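Local coordinates for protein integral membrane indolylacetylinositol arabinosyltransferase EmbC (Mycolicibacterium smegmatis, PDB 7BVE) that probably transfers arabinose units in building cell-wall arabinan, as a multi-helix membrane glycosyltransferase of the emb family that binds the drug ethambutol, at residues 551-562 with 579-589; 370-378 with 518-526. All coordinates share one frame; numbering follows the deposited sequence.

Interaction 1 (551-562 with 579-589); sequences SRRIIGITIISF and FAGLAGCLGAL
I554 meets three residues of helix 582-589, and its branches divide the work. From CB, the CG2 methyl lies opposite the backbone N, beside the carbonyl carbon (chi1 -73° for CG1), and reaches CD1 of L589 at 3.8 Å and CD2 of L586 at 4.1 Å. The other branch runs through CG1 to CD1, which rests 4.0 Å from CB of C585; both branches press on the same helix, CG2 spanning L586 and L589 while CD1 stays on C585. One turn further on in helix 551-562, T558 and L586 approach tip to tip, with T558 CG2 3.8 Å from L586 CD1. The L582 side chain runs past T558 in the opposite direction and crosses that of I557 at about a right angle, with L582 CD2 4.0 Å from I557 CG2.

At the other end of the contact, the ring of F579 stacks face to face with that of F562, centroids 4.8 Å apart and planes inclined by 25°, and its CE1 also touches CB of S561 at 3.7 Å. Outside the pair, F374 of helix 361-378 packs on F579, and L526 and L527 of helix 517-539 on F562.

The helix axes approach to 10.5 Å with a signed crossing angle of -132°, a spacing that leaves room for leucine and isoleucine side chains between the backbones. No hydrogen bond crosses the interface. The hydroxyls of T558 and S561 instead donate to the carbonyl oxygens of I554 and I557, each oxygen also accepting the backbone N-H from the opposite face of its plane; S551 OG bonds to A547 O. This largely buried contact, in which 579-589 lies in a predicted membrane span, is thus held by apolar and aromatic packing, while T558 and S561 bond within their own helix.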
loop_
_atom_site.group_PDB
_atom_site.type_symbol
_atom_site.label_atom_id
_atom_site.label_comp_id
_atom_site.label_asym_id
_atom_site.label_seq_id
_atom_site.Cartn_x
_atom_site.Cartn_y
_atom_site.Cartn_z
ATOM N N SER A 551 0.101 13.037 -35.409
ATOM C CA SER A 551 -0.836 12.746 -34.329
ATOM C C SER A 551 -0.741 11.288 -33.898
ATOM O O SER A 551 -0.686 10.985 -32.688
ATOM C CB SER A 551 -2.250 13.077 -34.781
ATOM O OG SER A 551 -2.354 14.445 -35.115
ATOM N N ARG A 552 -0.700 10.380 -34.885
ATOM C CA ARG A 552 -0.487 8.961 -34.616
ATOM C C ARG A 552 0.806 8.718 -33.852
ATOM O O ARG A 552 0.837 7.942 -32.889
ATOM C CB ARG A 552 -0.447 8.177 -35.925
ATOM C CG ARG A 552 -1.737 8.067 -36.692
ATOM C CD ARG A 552 -1.500 7.183 -37.908
ATOM N NE ARG A 552 -2.652 7.112 -38.794
ATOM C CZ ARG A 552 -3.645 6.245 -38.655
ATOM N NH1 ARG A 552 -3.635 5.379 -37.653
ATOM N NH2 ARG A 552 -4.654 6.250 -39.513
ATOM N N ARG A 553 1.877 9.407 -34.245
ATOM C CA ARG A 553 3.176 9.140 -33.640
ATOM C C ARG A 553 3.296 9.716 -32.233
ATOM O O ARG A 553 3.957 9.109 -31.385
ATOM C CB ARG A 553 4.283 9.650 -34.558
ATOM C CG ARG A 553 4.475 8.762 -35.784
ATOM C CD ARG A 553 5.776 9.021 -36.522
ATOM N NE ARG A 553 5.792 10.247 -37.308
ATOM C CZ ARG A 553 5.475 10.300 -38.596
ATOM N NH1 ARG A 553 5.125 9.196 -39.235
ATOM N NH2 ARG A 553 5.519 11.452 -39.247
ATOM N N ILE A 554 2.637 10.846 -31.952
ATOM C CA ILE A 554 2.573 11.375 -30.586
ATOM C C ILE A 554 1.861 10.398 -29.653
ATOM O O ILE A 554 2.362 10.079 -28.559
ATOM C CB ILE A 554 1.897 12.760 -30.580
ATOM C CG1 ILE A 554 2.824 13.828 -31.157
ATOM C CG2 ILE A 554 1.453 13.155 -29.195
ATOM C CD1 ILE A 554 4.073 14.044 -30.351
ATOM N N ILE A 555 0.696 9.891 -30.079
ATOM C CA ILE A 555 -0.062 8.971 -29.227
ATOM C C ILE A 555 0.699 7.659 -29.016
ATOM O O ILE A 555 0.749 7.121 -27.896
ATOM C CB ILE A 555 -1.463 8.740 -29.822
ATOM C CG1 ILE A 555 -2.231 10.056 -29.868
ATOM C CG2 ILE A 555 -2.242 7.752 -29.000
ATOM C CD1 ILE A 555 -3.494 9.988 -30.663
ATOM N N GLY A 556 1.365 7.168 -30.067
ATOM C CA GLY A 556 2.138 5.943 -29.939
ATOM C C GLY A 556 3.339 6.079 -29.023
ATOM O O GLY A 556 3.618 5.184 -28.225
ATOM N N ILE A 557 4.053 7.206 -29.111
ATOM C CA ILE A 557 5.211 7.432 -28.246
ATOM C C ILE A 557 4.793 7.554 -26.785
ATOM O O ILE A 557 5.470 7.026 -25.894
ATOM C CB ILE A 557 5.997 8.660 -28.740
ATOM C CG1 ILE A 557 6.792 8.274 -29.973
ATOM C CG2 ILE A 557 6.932 9.213 -27.707
ATOM C CD1 ILE A 557 7.489 9.389 -30.587
ATOM N N THR A 558 3.635 8.168 -26.516
ATOM C CA THR A 558 3.187 8.284 -25.127
ATOM C C THR A 558 2.780 6.931 -24.539
ATOM O O THR A 558 3.103 6.622 -23.379
ATOM C CB THR A 558 2.040 9.279 -25.042
ATOM O OG1 THR A 558 2.440 10.495 -25.683
ATOM C CG2 THR A 558 1.716 9.594 -23.599
ATOM N N ILE A 559 2.128 6.082 -25.338
ATOM C CA ILE A 559 1.737 4.757 -24.849
ATOM C C ILE A 559 2.962 3.866 -24.635
ATOM O O ILE A 559 3.068 3.159 -23.621
ATOM C CB ILE A 559 0.714 4.117 -25.807
ATOM C CG1 ILE A 559 -0.581 4.916 -25.784
ATOM C CG2 ILE A 559 0.395 2.692 -25.415
ATOM C CD1 ILE A 559 -1.539 4.523 -26.857
ATOM N N ILE A 560 3.931 3.915 -25.556
ATOM C CA ILE A 560 5.112 3.069 -25.386
ATOM C C ILE A 560 6.005 3.602 -24.262
ATOM O O ILE A 560 6.707 2.831 -23.605
ATOM C CB ILE A 560 5.863 2.916 -26.725
ATOM C CG1 ILE A 560 4.950 2.297 -27.770
ATOM C CG2 ILE A 560 6.996 1.925 -26.628
ATOM C CD1 ILE A 560 5.506 2.372 -29.171
ATOM N N SER A 561 5.939 4.902 -23.960
ATOM C CA SER A 561 6.664 5.425 -22.804
ATOM C C SER A 561 6.068 4.928 -21.492
ATOM O O SER A 561 6.811 4.530 -20.584
ATOM C CB SER A 561 6.673 6.949 -22.841
ATOM O OG SER A 561 7.368 7.421 -23.979
ATOM N N PHE A 562 4.729 4.932 -21.382
ATOM C CA PHE A 562 4.075 4.321 -20.219
ATOM C C PHE A 562 4.411 2.842 -20.070
ATOM O O PHE A 562 4.583 2.356 -18.949
ATOM C CB PHE A 562 2.560 4.468 -20.287
ATOM C CG PHE A 562 2.045 5.752 -19.738
ATOM C CD1 PHE A 562 1.987 5.947 -18.367
ATOM C CD2 PHE A 562 1.550 6.736 -20.570
ATOM C CE1 PHE A 562 1.492 7.106 -17.838
ATOM C CE2 PHE A 562 1.050 7.902 -20.052
ATOM C CZ PHE A 562 1.017 8.090 -18.685
ATOM N N PHE A 579 7.667 13.046 -18.771
ATOM C CA PHE A 579 6.520 13.328 -19.616
ATOM C C PHE A 579 6.263 14.812 -19.776
ATOM O O PHE A 579 5.189 15.188 -20.242
ATOM C CB PHE A 579 5.270 12.663 -19.051
ATOM C CG PHE A 579 5.309 11.171 -19.084
ATOM C CD1 PHE A 579 5.039 10.485 -20.251
ATOM C CD2 PHE A 579 5.600 10.450 -17.944
ATOM C CE1 PHE A 579 5.072 9.111 -20.280
ATOM C CE2 PHE A 579 5.635 9.075 -17.970
ATOM C CZ PHE A 579 5.372 8.410 -19.137
ATOM N N ALA A 580 7.207 15.667 -19.393
ATOM C CA ALA A 580 6.962 17.100 -19.450
ATOM C C ALA A 580 7.048 17.655 -20.862
ATOM O O ALA A 580 6.533 18.748 -21.111
ATOM C CB ALA A 580 7.942 17.835 -18.544
ATOM N N GLY A 581 7.681 16.941 -21.788
ATOM C CA GLY A 581 7.727 17.375 -23.172
ATOM C C GLY A 581 6.547 16.873 -23.974
ATOM O O GLY A 581 6.066 17.553 -24.881
ATOM N N LEU A 582 6.074 15.670 -23.645
ATOM C CA LEU A 582 4.916 15.081 -24.313
ATOM C C LEU A 582 3.609 15.679 -23.837
ATOM O O LEU A 582 2.585 15.522 -24.512
ATOM C CB LEU A 582 4.889 13.582 -24.057
ATOM C CG LEU A 582 6.106 12.800 -24.536
ATOM C CD1 LEU A 582 6.034 11.390 -24.011
ATOM C CD2 LEU A 582 6.198 12.821 -26.050
ATOM N N ALA A 583 3.623 16.355 -22.685
ATOM C CA ALA A 583 2.385 16.863 -22.104
ATOM C C ALA A 583 1.865 18.070 -22.867
ATOM O O ALA A 583 0.653 18.235 -23.010
ATOM C CB ALA A 583 2.591 17.208 -20.648
ATOM N N GLY A 584 2.757 18.918 -23.378
ATOM C CA GLY A 584 2.308 20.024 -24.205
ATOM C C GLY A 584 1.731 19.559 -25.529
ATOM O O GLY A 584 0.760 20.131 -26.034
ATOM N N CYS A 585 2.299 18.489 -26.084
ATOM C CA CYS A 585 1.802 17.914 -27.327
ATOM C C CYS A 585 0.418 17.304 -27.140
ATOM O O CYS A 585 -0.495 17.541 -27.948
ATOM C CB CYS A 585 2.788 16.857 -27.803
ATOM S SG CYS A 585 4.485 17.436 -27.904
ATOM N N LEU A 586 0.235 16.526 -26.071
ATOM C CA LEU A 586 -1.096 16.004 -25.771
ATOM C C LEU A 586 -2.065 17.094 -25.339
ATOM O O LEU A 586 -3.272 16.933 -25.516
ATOM C CB LEU A 586 -1.034 14.923 -24.703
ATOM C CG LEU A 586 -0.497 13.581 -25.163
ATOM C CD1 LEU A 586 -0.450 12.656 -23.992
ATOM C CD2 LEU A 586 -1.391 13.024 -26.236
ATOM N N GLY A 587 -1.572 18.207 -24.796
ATOM C CA GLY A 587 -2.454 19.323 -24.510
ATOM C C GLY A 587 -2.998 19.964 -25.767
ATOM O O GLY A 587 -4.189 20.276 -25.844
ATOM N N ALA A 588 -2.148 20.131 -26.782
ATOM C CA ALA A 588 -2.617 20.661 -28.061
ATOM C C ALA A 588 -3.604 19.713 -28.735
ATOM O O ALA A 588 -4.647 20.151 -29.247
ATOM C CB ALA A 588 -1.432 20.939 -28.978
ATOM N N LEU A 589 -3.316 18.405 -28.713
ATOM C CA LEU A 589 -4.238 17.445 -29.321
ATOM C C LEU A 589 -5.563 17.366 -28.572
ATOM O O LEU A 589 -6.628 17.320 -29.195
ATOM C CB LEU A 589 -3.606 16.062 -29.397
ATOM C CG LEU A 589 -2.513 15.862 -30.428
ATOM C CD1 LEU A 589 -1.957 14.475 -30.275
ATOM C CD2 LEU A 589 -3.088 16.063 -31.804
#

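Interaction 2 (370-378 with 518-526); sequences LFLAFWLPL and ARRFAVLTL
F374, A522 and R519 are among the residues with the most surface buried in this antiparallel helix pair, part of the membrane-helix bundle of a GT-C glycosyltransferase. The two axes come within 9.2 Å at a signed crossing angle of -144°, and the CA atoms of F374 and A522 are 5.8 Å apart, evidence that the small alanine lets the backbones draw close.

The A522 methyl sits over the face of the F374 ring in a CH-pi contact, with CB 4.0 Å from the centroid and 5° off the ring normal. The far end of the same ring runs into L526: CD2 of the leucine is 3.7 Å from CZ of F374, and its CB lies at the ring edge, in plane. The ring is thus met over a face by A522 and at its edge by L526, one turn later on helix 517-539. Helix 582-592 adds A583 against F374.

P377 lies close to A518, CB to CB, at a kink where the proline N makes no bond to the preceding turn. Beyond it R519 stretches out, extended from CG to NE, and L378 crosses it obliquely. The arginine has a long, weak ion pair with D514, and its side chain is about 9 Å from bound ethambutol. Over one face of its guanidinium lies the L378 methyl CD2, 3.6 Å from R519 NE.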
loop_
_atom_site.group_PDB
_atom_site.type_symbol
_atom_site.label_atom_id
_atom_site.label_comp_id
_atom_site.label_asym_id
_atom_site.label_seq_id
_atom_site.Cartn_x
_atom_site.Cartn_y
_atom_site.Cartn_z
ATOM N N LEU A 370 -0.237 22.415 -19.326
ATOM C CA LEU A 370 0.239 21.071 -18.996
ATOM C C LEU A 370 1.760 20.998 -18.939
ATOM O O LEU A 370 2.311 20.220 -18.148
ATOM C CB LEU A 370 -0.306 20.038 -19.974
ATOM C CG LEU A 370 -1.633 19.362 -19.668
ATOM C CD1 LEU A 370 -2.068 18.555 -20.840
ATOM C CD2 LEU A 370 -1.395 18.429 -18.511
ATOM N N PHE A 371 2.455 21.822 -19.733
ATOM C CA PHE A 371 3.904 21.915 -19.607
ATOM C C PHE A 371 4.313 22.424 -18.232
ATOM O O PHE A 371 5.180 21.833 -17.586
ATOM C CB PHE A 371 4.485 22.799 -20.701
ATOM C CG PHE A 371 5.940 23.056 -20.532
ATOM C CD1 PHE A 371 6.856 22.050 -20.731
ATOM C CD2 PHE A 371 6.391 24.303 -20.151
ATOM C CE1 PHE A 371 8.189 22.276 -20.550
ATOM C CE2 PHE A 371 7.722 24.531 -19.968
ATOM C CZ PHE A 371 8.622 23.517 -20.175
ATOM N N LEU A 372 3.697 23.511 -17.757
ATOM C CA LEU A 372 4.068 24.022 -16.440
ATOM C C LEU A 372 3.617 23.097 -15.315
ATOM O O LEU A 372 4.327 22.949 -14.316
ATOM C CB LEU A 372 3.507 25.422 -16.239
ATOM C CG LEU A 372 4.176 26.513 -17.053
ATOM C CD1 LEU A 372 3.409 27.776 -16.873
ATOM C CD2 LEU A 372 5.585 26.699 -16.583
ATOM N N ALA A 373 2.469 22.434 -15.474
ATOM C CA ALA A 373 1.967 21.536 -14.439
ATOM C C ALA A 373 2.824 20.291 -14.296
ATOM O O ALA A 373 2.868 19.694 -13.218
ATOM C CB ALA A 373 0.523 21.146 -14.742
ATOM N N PHE A 374 3.500 19.875 -15.360
ATOM C CA PHE A 374 4.514 18.837 -15.209
ATOM C C PHE A 374 5.885 19.356 -14.801
ATOM O O PHE A 374 6.590 18.670 -14.057
ATOM C CB PHE A 374 4.653 18.033 -16.495
ATOM C CG PHE A 374 3.792 16.834 -16.537
ATOM C CD1 PHE A 374 4.254 15.663 -15.947
ATOM C CD2 PHE A 374 2.554 16.833 -17.118
ATOM C CE1 PHE A 374 3.506 14.538 -15.957
ATOM C CE2 PHE A 374 1.794 15.700 -17.142
ATOM C CZ PHE A 374 2.271 14.543 -16.549
ATOM N N TRP A 375 6.287 20.540 -15.260
ATOM C CA TRP A 375 7.640 21.012 -15.006
ATOM C C TRP A 375 7.836 21.453 -13.568
ATOM O O TRP A 375 8.886 21.181 -12.984
ATOM C CB TRP A 375 7.985 22.176 -15.928
ATOM C CG TRP A 375 9.418 22.547 -15.821
ATOM C CD1 TRP A 375 9.962 23.507 -15.031
ATOM C CD2 TRP A 375 10.496 21.964 -16.541
ATOM N NE1 TRP A 375 11.316 23.548 -15.199
ATOM C CE2 TRP A 375 11.667 22.609 -16.127
ATOM C CE3 TRP A 375 10.586 20.951 -17.495
ATOM C CZ2 TRP A 375 12.902 22.272 -16.622
ATOM C CZ3 TRP A 375 11.810 20.627 -17.989
ATOM C CH2 TRP A 375 12.951 21.291 -17.563
ATOM N N LEU A 376 6.863 22.168 -12.989
ATOM C CA LEU A 376 7.132 22.833 -11.715
ATOM C C LEU A 376 7.247 21.876 -10.526
ATOM O O LEU A 376 8.240 21.986 -9.790
ATOM C CB LEU A 376 6.113 23.955 -11.477
ATOM C CG LEU A 376 6.055 25.104 -12.480
ATOM C CD1 LEU A 376 5.091 26.143 -11.984
ATOM C CD2 LEU A 376 7.395 25.717 -12.754
ATOM N N PRO A 377 6.336 20.925 -10.273
ATOM C CA PRO A 377 6.555 20.046 -9.119
ATOM C C PRO A 377 7.593 18.954 -9.309
ATOM O O PRO A 377 7.938 18.295 -8.326
ATOM C CB PRO A 377 5.181 19.421 -8.899
ATOM C CG PRO A 377 4.574 19.415 -10.169
ATOM C CD PRO A 377 4.996 20.659 -10.835
ATOM N N LEU A 378 8.109 18.726 -10.513
ATOM C CA LEU A 378 8.869 17.517 -10.790
ATOM C C LEU A 378 10.255 17.732 -11.373
ATOM O O LEU A 378 11.050 16.790 -11.343
ATOM C CB LEU A 378 8.082 16.605 -11.744
ATOM C CG LEU A 378 6.863 15.878 -11.187
ATOM C CD1 LEU A 378 6.036 15.294 -12.287
ATOM C CD2 LEU A 378 7.318 14.776 -10.279
ATOM N N ALA A 518 0.041 18.457 -6.374
ATOM C CA ALA A 518 0.595 18.841 -7.668
ATOM C C ALA A 518 0.922 17.628 -8.527
ATOM O O ALA A 518 0.550 17.573 -9.708
ATOM C CB ALA A 518 1.837 19.691 -7.443
ATOM N N ARG A 519 1.588 16.635 -7.936
ATOM C CA ARG A 519 1.983 15.436 -8.666
ATOM C C ARG A 519 0.770 14.619 -9.089
ATOM O O ARG A 519 0.706 14.110 -10.222
ATOM C CB ARG A 519 2.923 14.595 -7.809
ATOM C CG ARG A 519 4.268 15.240 -7.547
ATOM C CD ARG A 519 5.247 14.283 -6.901
ATOM N NE ARG A 519 6.558 14.901 -6.738
ATOM C CZ ARG A 519 7.643 14.275 -6.304
ATOM N NH1 ARG A 519 7.601 12.992 -6.000
ATOM N NH2 ARG A 519 8.784 14.934 -6.199
ATOM N N ARG A 520 -0.215 14.515 -8.199
ATOM C CA ARG A 520 -1.408 13.733 -8.485
ATOM C C ARG A 520 -2.215 14.384 -9.599
ATOM O O ARG A 520 -2.700 13.701 -10.510
ATOM C CB ARG A 520 -2.237 13.583 -7.212
ATOM C CG ARG A 520 -3.262 12.503 -7.303
ATOM C CD ARG A 520 -4.098 12.372 -6.060
ATOM N NE ARG A 520 -3.340 11.975 -4.886
ATOM C CZ ARG A 520 -3.895 11.741 -3.705
ATOM N NH1 ARG A 520 -3.148 11.388 -2.678
ATOM N NH2 ARG A 520 -5.203 11.818 -3.564
ATOM N N PHE A 521 -2.293 15.719 -9.581
ATOM C CA PHE A 521 -2.993 16.452 -10.632
ATOM C C PHE A 521 -2.317 16.290 -11.983
ATOM O O PHE A 521 -2.994 16.118 -13.003
ATOM C CB PHE A 521 -3.079 17.929 -10.273
ATOM C CG PHE A 521 -3.782 18.757 -11.304
ATOM C CD1 PHE A 521 -5.157 18.720 -11.417
ATOM C CD2 PHE A 521 -3.067 19.574 -12.162
ATOM C CE1 PHE A 521 -5.801 19.478 -12.361
ATOM C CE2 PHE A 521 -3.708 20.328 -13.109
ATOM C CZ PHE A 521 -5.074 20.281 -13.208
ATOM N N ALA A 522 -0.982 16.344 -12.005
ATOM C CA ALA A 522 -0.243 16.218 -13.257
ATOM C C ALA A 522 -0.458 14.856 -13.905
ATOM O O ALA A 522 -0.759 14.766 -15.108
ATOM C CB ALA A 522 1.239 16.463 -13.000
ATOM N N VAL A 523 -0.373 13.785 -13.111
ATOM C CA VAL A 523 -0.523 12.447 -13.680
ATOM C C VAL A 523 -1.961 12.191 -14.136
ATOM O O VAL A 523 -2.191 11.647 -15.229
ATOM C CB VAL A 523 -0.039 11.390 -12.676
ATOM C CG1 VAL A 523 -0.193 10.008 -13.244
ATOM C CG2 VAL A 523 1.397 11.651 -12.320
ATOM N N LEU A 524 -2.954 12.623 -13.345
ATOM C CA LEU A 524 -4.341 12.356 -13.723
ATOM C C LEU A 524 -4.774 13.184 -14.927
ATOM O O LEU A 524 -5.544 12.703 -15.768
ATOM C CB LEU A 524 -5.269 12.609 -12.542
ATOM C CG LEU A 524 -5.115 11.662 -11.357
ATOM C CD1 LEU A 524 -6.016 12.088 -10.228
ATOM C CD2 LEU A 524 -5.398 10.245 -11.763
ATOM N N THR A 525 -4.264 14.412 -15.053
ATOM C CA THR A 525 -4.589 15.227 -16.217
ATOM C C THR A 525 -3.948 14.669 -17.481
ATOM O O THR A 525 -4.559 14.710 -18.559
ATOM C CB THR A 525 -4.140 16.659 -15.976
ATOM O OG1 THR A 525 -4.622 17.083 -14.704
ATOM C CG2 THR A 525 -4.726 17.572 -17.020
ATOM N N LEU A 526 -2.732 14.120 -17.364
ATOM C CA LEU A 526 -2.105 13.465 -18.509
ATOM C C LEU A 526 -2.905 12.253 -18.973
ATOM O O LEU A 526 -3.102 12.053 -20.179
ATOM C CB LEU A 526 -0.682 13.048 -18.159
ATOM C CG LEU A 526 0.083 12.353 -19.280
ATOM C CD1 LEU A 526 0.328 13.314 -20.405
ATOM C CD2 LEU A 526 1.376 11.782 -18.770
#

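From the N terminus, helix 361-378 comes first; interaction 2 closes a largely helical loop of 139 residues when helix 517-539 packs against it. The next helix in the chain, 548-564, then opens interaction 1, which closes a much shorter loop of 16 residues on helix 582-592. The two closures are in series, neither nested nor crossed, yet their centres lie only 14 Å apart and their atoms meet: A583 O is 3.5 Å from L370 CD1, and A580 O is 3.3 Å from F371 CD1. Together they tie helices 361-378, 517-539, 548-564 and 582-592 into one packed group within the membrane-helix region.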